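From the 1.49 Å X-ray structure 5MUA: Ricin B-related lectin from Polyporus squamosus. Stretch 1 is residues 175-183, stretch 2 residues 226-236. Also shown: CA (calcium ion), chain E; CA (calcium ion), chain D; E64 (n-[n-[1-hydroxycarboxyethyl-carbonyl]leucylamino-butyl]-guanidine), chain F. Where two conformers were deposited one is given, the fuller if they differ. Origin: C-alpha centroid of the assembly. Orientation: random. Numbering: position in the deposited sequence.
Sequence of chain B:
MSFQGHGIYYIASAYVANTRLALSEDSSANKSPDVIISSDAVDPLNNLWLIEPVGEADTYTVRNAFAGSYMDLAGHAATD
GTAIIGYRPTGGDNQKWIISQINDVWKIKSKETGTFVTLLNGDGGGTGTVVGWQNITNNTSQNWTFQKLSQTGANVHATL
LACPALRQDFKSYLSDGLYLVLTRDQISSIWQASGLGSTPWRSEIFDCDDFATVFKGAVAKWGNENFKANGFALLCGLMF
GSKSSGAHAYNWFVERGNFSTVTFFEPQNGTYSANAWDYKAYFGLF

Stretch 1, residues 175-183: SDGLYLVLT
Stretch 2, residues 226-236: NFKANGFALLC

Two short parallel strands, centred on Leu-178 to Leu-180 and on Ala-233 and Leu-234, pair in register: CA–CA separations are 4.8 Å for Tyr-179 with Ala-233 and 4.9 Å for Leu-180 with Leu-234. Extended backbones (phi/psi -114/137 at Tyr-179, -130/168 at Ala-233) support three hydrogen bonds: Ala-233 N to Leu-178 O (2.8 Å, 157°), Leu-180 N to Ala-233 O (2.7 Å, 162°) and Leu-235 N to Leu-180 O (3.1 Å, 178°). Ala-233 O also receives a CA-H...O contact from Tyr-179 CA at 3.2 Å. Two residues before Ala-233, Gly-231 adopts phi/psi 88/15, where a CB would jam against the preceding carbonyl.

Apolar packing covers the Leu-180 and Leu-234 face. Leu-180 (chi1 t, chi2 p) places CD2 3.7 Å from Leu-234 CD2 (m, t) and 4.0 Å from Phe-227 CZ, while its CB lies 4.0 Å from Phe-232 CD2. On the other face, Tyr-179 (chi1 m, chi2 -84°) sets CE1 4.0 Å from Ala-233 CB; Leu-235 N lies at the edge of the Tyr-179 ring, 3.7 Å from Tyr-179 CD1. Leu-235 (t, p) packs CB 4.1 Å from Tyr-179 CD1. Of 556 Å² buried, Leu-180 (84 Å²), Leu-235 (81 Å²) and Ala-233 (70 Å²) contribute most; their apolar side chains need no polar partner.

Asp-176 (chi1 m, chi2 -63°) brings OD2 3.2 Å from the small Ala-233 CB, and its carboxylate chelates the chain D calcium through OD1 (2.6 Å) and OD2 (2.5 Å). Its N donates to Tyr-179 OH (3.0 Å).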

ATOM      1  N   SER B 175      -7.382 -10.454  -5.021  1.00 13.76           N
ATOM      2  CA  SER B 175      -6.164 -10.813  -4.343  1.00 14.50           C
ATOM      3  C   SER B 175      -6.180 -12.112  -3.523  1.00 13.54           C
ATOM      4  O   SER B 175      -5.207 -12.824  -3.508  1.00 13.44           O
ATOM      5  CB  SER B 175      -5.728  -9.655  -3.436  1.00 15.12           C
ATOM      6  OG  SER B 175      -5.628  -8.487  -4.218  1.00 17.98           O
ATOM      7  N   ASP B 176      -7.288 -12.357  -2.825  1.00 12.65           N
ATOM      8  CA  ASP B 176      -7.412 -13.409  -1.836  1.00 12.71           C
ATOM      9  C   ASP B 176      -8.739 -14.131  -1.997  1.00 13.25           C
ATOM     10  O   ASP B 176      -9.562 -13.745  -2.792  1.00 13.11           O
ATOM     11  CB  ASP B 176      -7.260 -12.837  -0.442  1.00 11.57           C
ATOM     12  CG  ASP B 176      -5.848 -12.209  -0.228  1.00 12.14           C
ATOM     13  OD1 ASP B 176      -4.855 -12.961  -0.307  1.00 11.54           O
ATOM     14  OD2 ASP B 176      -5.771 -10.991   0.008  1.00 13.28           O
ATOM     15  N   GLY B 177      -8.870 -15.213  -1.268  1.00 13.47           N
ATOM     16  CA  GLY B 177     -10.062 -16.062  -1.341  1.00 13.53           C
ATOM     17  C   GLY B 177     -11.149 -15.828  -0.308  1.00 13.62           C
ATOM     18  O   GLY B 177     -12.320 -16.069  -0.604  1.00 14.81           O
ATOM     19  N   LEU B 178     -10.772 -15.471   0.919  1.00 13.74           N
ATOM     20  CA  LEU B 178     -11.703 -15.350   2.017  1.00 13.39           C
ATOM     21  C   LEU B 178     -11.383 -14.065   2.715  1.00 13.46           C
ATOM     22  O   LEU B 178     -10.227 -13.832   3.090  1.00 12.51           O
ATOM     23  CB  LEU B 178     -11.524 -16.503   3.009  1.00 14.81           C
ATOM     24  CG  LEU B 178     -12.494 -16.457   4.210  1.00 14.92           C
ATOM     25  CD1 LEU B 178     -13.954 -16.602   3.759  1.00 15.33           C
ATOM     26  CD2 LEU B 178     -12.108 -17.503   5.288  1.00 16.37           C
ATOM     27  N   TYR B 179     -12.386 -13.213   2.815  1.00 11.34           N
ATOM     28  CA  TYR B 179     -12.194 -11.893   3.420  1.00 12.28           C
ATOM     29  C   TYR B 179     -12.960 -11.710   4.733  1.00 12.63           C
ATOM     30  O   TYR B 179     -14.164 -11.985   4.782  1.00 13.08           O
ATOM     31  CB  TYR B 179     -12.670 -10.824   2.451  1.00 12.13           C
ATOM     32  CG  TYR B 179     -11.797 -10.678   1.268  1.00 12.33           C
ATOM     33  CD1 TYR B 179     -10.684  -9.900   1.315  1.00 12.81           C
ATOM     34  CD2 TYR B 179     -12.023 -11.457   0.093  1.00 13.06           C
ATOM     35  CE1 TYR B 179      -9.834  -9.774   0.217  1.00 11.59           C
ATOM     36  CE2 TYR B 179     -11.217 -11.288  -1.032  1.00 13.60           C
ATOM     37  CZ  TYR B 179     -10.109 -10.443  -0.948  1.00 13.72           C
ATOM     38  OH  TYR B 179      -9.281 -10.303  -2.022  1.00 11.95           O
ATOM     39  N   LEU B 180     -12.306 -11.118   5.725  1.00 11.96           N
ATOM     40  CA  LEU B 180     -12.988 -10.521   6.892  1.00 11.63           C
ATOM     41  C   LEU B 180     -13.507  -9.147   6.516  1.00 13.16           C
ATOM     42  O   LEU B 180     -12.798  -8.325   5.917  1.00 12.15           O
ATOM     43  CB  LEU B 180     -12.109 -10.406   8.115  1.00 12.15           C
ATOM     44  CG  LEU B 180     -12.692  -9.682   9.350  1.00 12.34           C
ATOM     45  CD1 LEU B 180     -13.886 -10.540   9.827  1.00 13.55           C
ATOM     46  CD2 LEU B 180     -11.610  -9.624  10.435  1.00 13.47           C
ATOM     47  N   VAL B 181     -14.754  -8.916   6.841  1.00 11.99           N
ATOM     48  CA  VAL B 181     -15.383  -7.611   6.614  1.00 13.80           C
ATOM     49  C   VAL B 181     -15.219  -6.866   7.933  1.00 12.94           C
ATOM     50  O   VAL B 181     -15.719  -7.279   8.986  1.00 14.05           O
ATOM     51  CB  VAL B 181     -16.890  -7.752   6.248  1.00 13.36           C
ATOM     52  CG1 VAL B 181     -17.605  -6.404   6.225  1.00 12.69           C
ATOM     53  CG2 VAL B 181     -17.086  -8.479   4.932  1.00 13.91           C
ATOM     54  N   LEU B 182     -14.526  -5.719   7.879  1.00 12.68           N
ATOM     55  CA  LEU B 182     -14.276  -4.927   9.059  1.00 12.78           C
ATOM     56  C   LEU B 182     -15.446  -4.045   9.410  1.00 13.05           C
ATOM     57  O   LEU B 182     -16.218  -3.667   8.536  1.00 12.86           O
ATOM     58  CB  LEU B 182     -13.077  -3.986   8.802  1.00 13.45           C
ATOM     59  CG  LEU B 182     -11.812  -4.811   8.525  1.00 13.94           C
ATOM     60  CD1 LEU B 182     -10.759  -3.824   8.061  1.00 14.09           C
ATOM     61  CD2 LEU B 182     -11.319  -5.595   9.745  1.00 14.58           C
ATOM     62  N   THR B 183     -15.482  -3.627  10.668  1.00 14.29           N
ATOM     63  CA  THR B 183     -16.431  -2.613  11.106  1.00 14.12           C
ATOM     64  C   THR B 183     -15.885  -1.229  10.824  1.00 15.23           C
ATOM     65  O   THR B 183     -14.675  -1.014  10.612  1.00 14.31           O
ATOM     66  CB  THR B 183     -16.688  -2.675  12.625  1.00 15.12           C
ATOM     67  OG1 THR B 183     -15.490  -2.406  13.343  1.00 13.72           O
ATOM     68  CG2 THR B 183     -17.248  -4.094  13.067  1.00 14.59           C
ATOM     69  N   ASN B 226      -2.312  -8.036  13.830  1.00 13.56           N
ATOM     70  CA  ASN B 226      -3.301  -8.379  14.857  1.00 13.98           C
ATOM     71  C   ASN B 226      -3.912  -9.748  14.745  1.00 14.92           C
ATOM     72  O   ASN B 226      -4.636 -10.130  15.671  1.00 17.66           O
ATOM     73  CB  ASN B 226      -4.408  -7.381  14.780  1.00 14.90           C
ATOM     74  CG  ASN B 226      -4.055  -6.081  15.424  1.00 17.21           C
ATOM     75  OD1 ASN B 226      -4.181  -5.980  16.633  1.00 21.64           O
ATOM     76  ND2 ASN B 226      -3.686  -5.066  14.632  1.00 15.60           N
ATOM     77  N   PHE B 227      -3.693 -10.484  13.663  1.00 13.03           N
ATOM     78  CA  PHE B 227      -4.283 -11.821  13.545  1.00 14.03           C
ATOM     79  C   PHE B 227      -3.212 -12.876  13.394  1.00 14.02           C
ATOM     80  O   PHE B 227      -2.421 -12.832  12.451  1.00 14.76           O
ATOM     81  CB  PHE B 227      -5.272 -11.898  12.419  1.00 12.63           C
ATOM     82  CG  PHE B 227      -6.437 -10.960  12.600  1.00 12.98           C
ATOM     83  CD1 PHE B 227      -7.458 -11.268  13.452  1.00 13.08           C
ATOM     84  CD2 PHE B 227      -6.520  -9.779  11.930  1.00 14.24           C
ATOM     85  CE1 PHE B 227      -8.535 -10.417  13.599  1.00 13.17           C
ATOM     86  CE2 PHE B 227      -7.592  -8.895  12.096  1.00 13.46           C
ATOM     87  CZ  PHE B 227      -8.584  -9.226  12.945  1.00 13.72           C
ATOM     88  N   LYS B 228      -3.151 -13.780  14.351  1.00 13.86           N
ATOM     89  CA  LYS B 228      -2.152 -14.881  14.311  1.00 15.14           C
ATOM     90  C   LYS B 228      -2.592 -16.052  13.465  1.00 15.10           C
ATOM     91  O   LYS B 228      -1.787 -16.883  13.013  1.00 15.91           O
ATOM     92  CB  LYS B 228      -1.711 -15.283  15.708  1.00 18.17           C
ATOM     93  CG  LYS B 228      -0.983 -14.153  16.457  1.00 23.84           C
ATOM     94  CD  LYS B 228      -0.944 -14.314  17.980  1.00 27.18           C
ATOM     95  CE  LYS B 228      -0.325 -15.646  18.460  1.00 32.31           C
ATOM     96  NZ  LYS B 228       1.168 -15.713  18.461  1.00 35.26           N
ATOM     97  N   ALA B 229      -3.886 -16.143  13.200  1.00 13.74           N
ATOM     98  CA  ALA B 229      -4.383 -17.163  12.227  1.00 12.98           C
ATOM     99  C   ALA B 229      -3.996 -16.727  10.824  1.00 14.34           C
ATOM    100  O   ALA B 229      -3.777 -15.545  10.589  1.00 12.78           O
ATOM    101  CB  ALA B 229      -5.919 -17.272  12.348  1.00 12.67           C
ATOM    102  N   ASN B 230      -3.857 -17.669   9.928  1.00 14.10           N
ATOM    103  CA  ASN B 230      -3.778 -17.397   8.515  1.00 15.63           C
ATOM    104  C   ASN B 230      -5.070 -17.824   7.775  1.00 15.30           C
ATOM    105  O   ASN B 230      -6.072 -18.179   8.434  1.00 15.85           O
ATOM    106  CB  ASN B 230      -2.534 -18.126   8.028  1.00 15.41           C
ATOM    107  CG  ASN B 230      -2.716 -19.576   8.007  1.00 17.72           C
ATOM    108  OD1 ASN B 230      -3.779 -20.087   8.406  1.00 16.29           O
ATOM    109  ND2 ASN B 230      -1.711 -20.304   7.456  1.00 19.11           N
ATOM    110  N   GLY B 231      -5.075 -17.747   6.451  1.00 13.98           N
ATOM    111  CA  GLY B 231      -6.137 -18.291   5.666  1.00 14.43           C
ATOM    112  C   GLY B 231      -7.312 -17.380   5.411  1.00 13.84           C
ATOM    113  O   GLY B 231      -8.348 -17.837   4.942  1.00 13.85           O
ATOM    114  N   PHE B 232      -7.131 -16.080   5.672  1.00 12.23           N
ATOM    115  CA  PHE B 232      -8.089 -15.060   5.245  1.00 12.44           C
ATOM    116  C   PHE B 232      -7.326 -13.723   5.124  1.00 12.51           C
ATOM    117  O   PHE B 232      -6.184 -13.592   5.609  1.00 12.45           O
ATOM    118  CB  PHE B 232      -9.195 -14.851   6.285  1.00 12.83           C
ATOM    119  CG  PHE B 232      -8.721 -14.258   7.584  1.00 13.69           C
ATOM    120  CD1 PHE B 232      -8.000 -15.012   8.537  1.00 14.79           C
ATOM    121  CD2 PHE B 232      -9.050 -12.967   7.931  1.00 13.43           C
ATOM    122  CE1 PHE B 232      -7.575 -14.416   9.745  1.00 14.02           C
ATOM    123  CE2 PHE B 232      -8.641 -12.420   9.148  1.00 13.52           C
ATOM    124  CZ  PHE B 232      -7.895 -13.136  10.040  1.00 13.33           C
ATOM    125  N   ALA B 233      -8.020 -12.752   4.515  1.00 11.91           N
ATOM    126  CA  ALA B 233      -7.494 -11.412   4.355  1.00 12.41           C
ATOM    127  C   ALA B 233      -8.520 -10.456   4.826  1.00 12.20           C
ATOM    128  O   ALA B 233      -9.663 -10.821   5.083  1.00 13.76           O
ATOM    129  CB  ALA B 233      -7.173 -11.142   2.878  1.00 12.31           C
ATOM    130  N   LEU B 234      -8.097  -9.213   4.967  1.00 11.36           N
ATOM    131  CA  LEU B 234      -8.998  -8.119   5.307  0.80 11.43           C
ATOM    132  C   LEU B 234      -9.437  -7.395   4.053  1.00 11.57           C
ATOM    133  O   LEU B 234      -8.585  -6.992   3.222  1.00 11.32           O
ATOM    134  CB  LEU B 234      -8.294  -7.134   6.261  0.80 11.64           C
ATOM    135  CG  LEU B 234      -7.721  -7.653   7.594  0.80 11.90           C
ATOM    136  CD1 LEU B 234      -7.243  -6.510   8.438  0.80 11.61           C
ATOM    137  CD2 LEU B 234      -8.659  -8.540   8.401  0.80 12.33           C
ATOM    138  N   LEU B 235     -10.742  -7.200   3.881  1.00 12.42           N
ATOM    139  CA  LEU B 235     -11.254  -6.468   2.722  1.00 12.07           C
ATOM    140  C   LEU B 235     -10.944  -4.997   2.812  1.00 11.62           C
ATOM    141  O   LEU B 235     -11.368  -4.349   3.723  1.00 11.47           O
ATOM    142  CB  LEU B 235     -12.775  -6.629   2.552  1.00 13.71           C
ATOM    143  CG  LEU B 235     -13.358  -5.922   1.302  1.00 14.83           C
ATOM    144  CD1 LEU B 235     -12.703  -6.359  -0.009  1.00 16.00           C
ATOM    145  CD2 LEU B 235     -14.844  -6.085   1.257  1.00 15.83           C
ATOM    146  N   CYS B 236     -10.131  -4.501   1.864  1.00 11.67           N
ATOM    147  CA  CYS B 236      -9.930  -3.065   1.767  1.00 11.89           C
ATOM    148  C   CYS B 236      -9.722  -2.799   0.284  1.00 12.71           C
ATOM    149  O   CYS B 236      -8.673  -3.060  -0.244  1.00 12.41           O
ATOM    150  CB  CYS B 236      -8.705  -2.599   2.558  1.00 12.83           C
ATOM    151  SG  CYS B 236      -8.453  -0.806   2.430  1.00 13.59           S
TER
HETATM  152 CA    CA E 303      -3.469 -13.585  -2.063  1.00 14.96          CA
HETATM  153 CA    CA D 302      -3.421 -11.084   0.855  1.00 10.90          CA
HETATM  154  C1  E64 F 304       2.096 -15.550  -3.303  1.00 16.40           C
HETATM  155  O1  E64 F 304       3.078 -16.058  -3.888  1.00 17.28           O
HETATM  156  O2  E64 F 304       2.056 -15.324  -2.092  1.00 15.46           O
HETATM  157  C2  E64 F 304       0.962 -15.057  -4.171  1.00 15.72           C
HETATM  158  C3  E64 F 304      -0.349 -15.558  -3.542  1.00 16.63           C
HETATM  159  O3  E64 F 304      -0.267 -17.010  -3.780  1.00 17.97           O
HETATM  160  C4  E64 F 304      -1.540 -15.040  -4.266  1.00 18.49           C
HETATM  161  O4  E64 F 304      -2.346 -14.276  -3.782  1.00 19.46           O
HETATM  162  N1  E64 F 304      -1.724 -15.506  -5.460  1.00 18.14           N
HETATM  163  C6  E64 F 304      -2.801 -15.282  -6.401  1.00 19.58           C
HETATM  164  C7  E64 F 304      -2.735 -14.091  -7.358  1.00 16.94           C
HETATM  165  C8  E64 F 304      -1.930 -12.872  -6.929  1.00 15.39           C
HETATM  166  C9  E64 F 304      -2.980 -12.046  -6.164  1.00 16.21           C
HETATM  167  C10 E64 F 304      -1.494 -12.210  -8.238  1.00 15.04           C
HETATM  168  C11 E64 F 304      -3.730 -16.436  -6.838  1.00 21.72           C
HETATM  169  O5  E64 F 304      -3.083 -17.356  -7.342  0.40 20.23           O
HETATM  170  N2  E64 F 304      -5.097 -16.433  -6.742  0.40 19.99           N
HETATM  171  C12 E64 F 304      -5.994 -15.542  -5.993  0.40 19.34           C
HETATM  172  C13 E64 F 304      -6.360 -14.211  -6.632  0.40 16.44           C
HETATM  173  C14 E64 F 304      -7.581 -14.346  -7.464  0.40 16.46           C
HETATM  174  C15 E64 F 304      -7.270 -14.919  -8.807  0.40 16.28           C
HETATM  175  N3  E64 F 304      -8.053 -14.201  -9.749  0.40 16.82           N
HETATM  176  C16 E64 F 304      -9.319 -14.528  -9.909  0.40 16.01           C
HETATM  177  N4  E64 F 304     -10.163 -13.713 -10.508  0.40 14.95           N
HETATM  178  N5  E64 F 304      -9.732 -15.661  -9.375  0.40 16.90           N
HETATM  179  O   HOH W   1      -4.373  -9.198   1.906  1.00 11.56           O
HETATM  180  O   HOH W   2      -4.560 -15.732  -2.226  1.00 16.11           O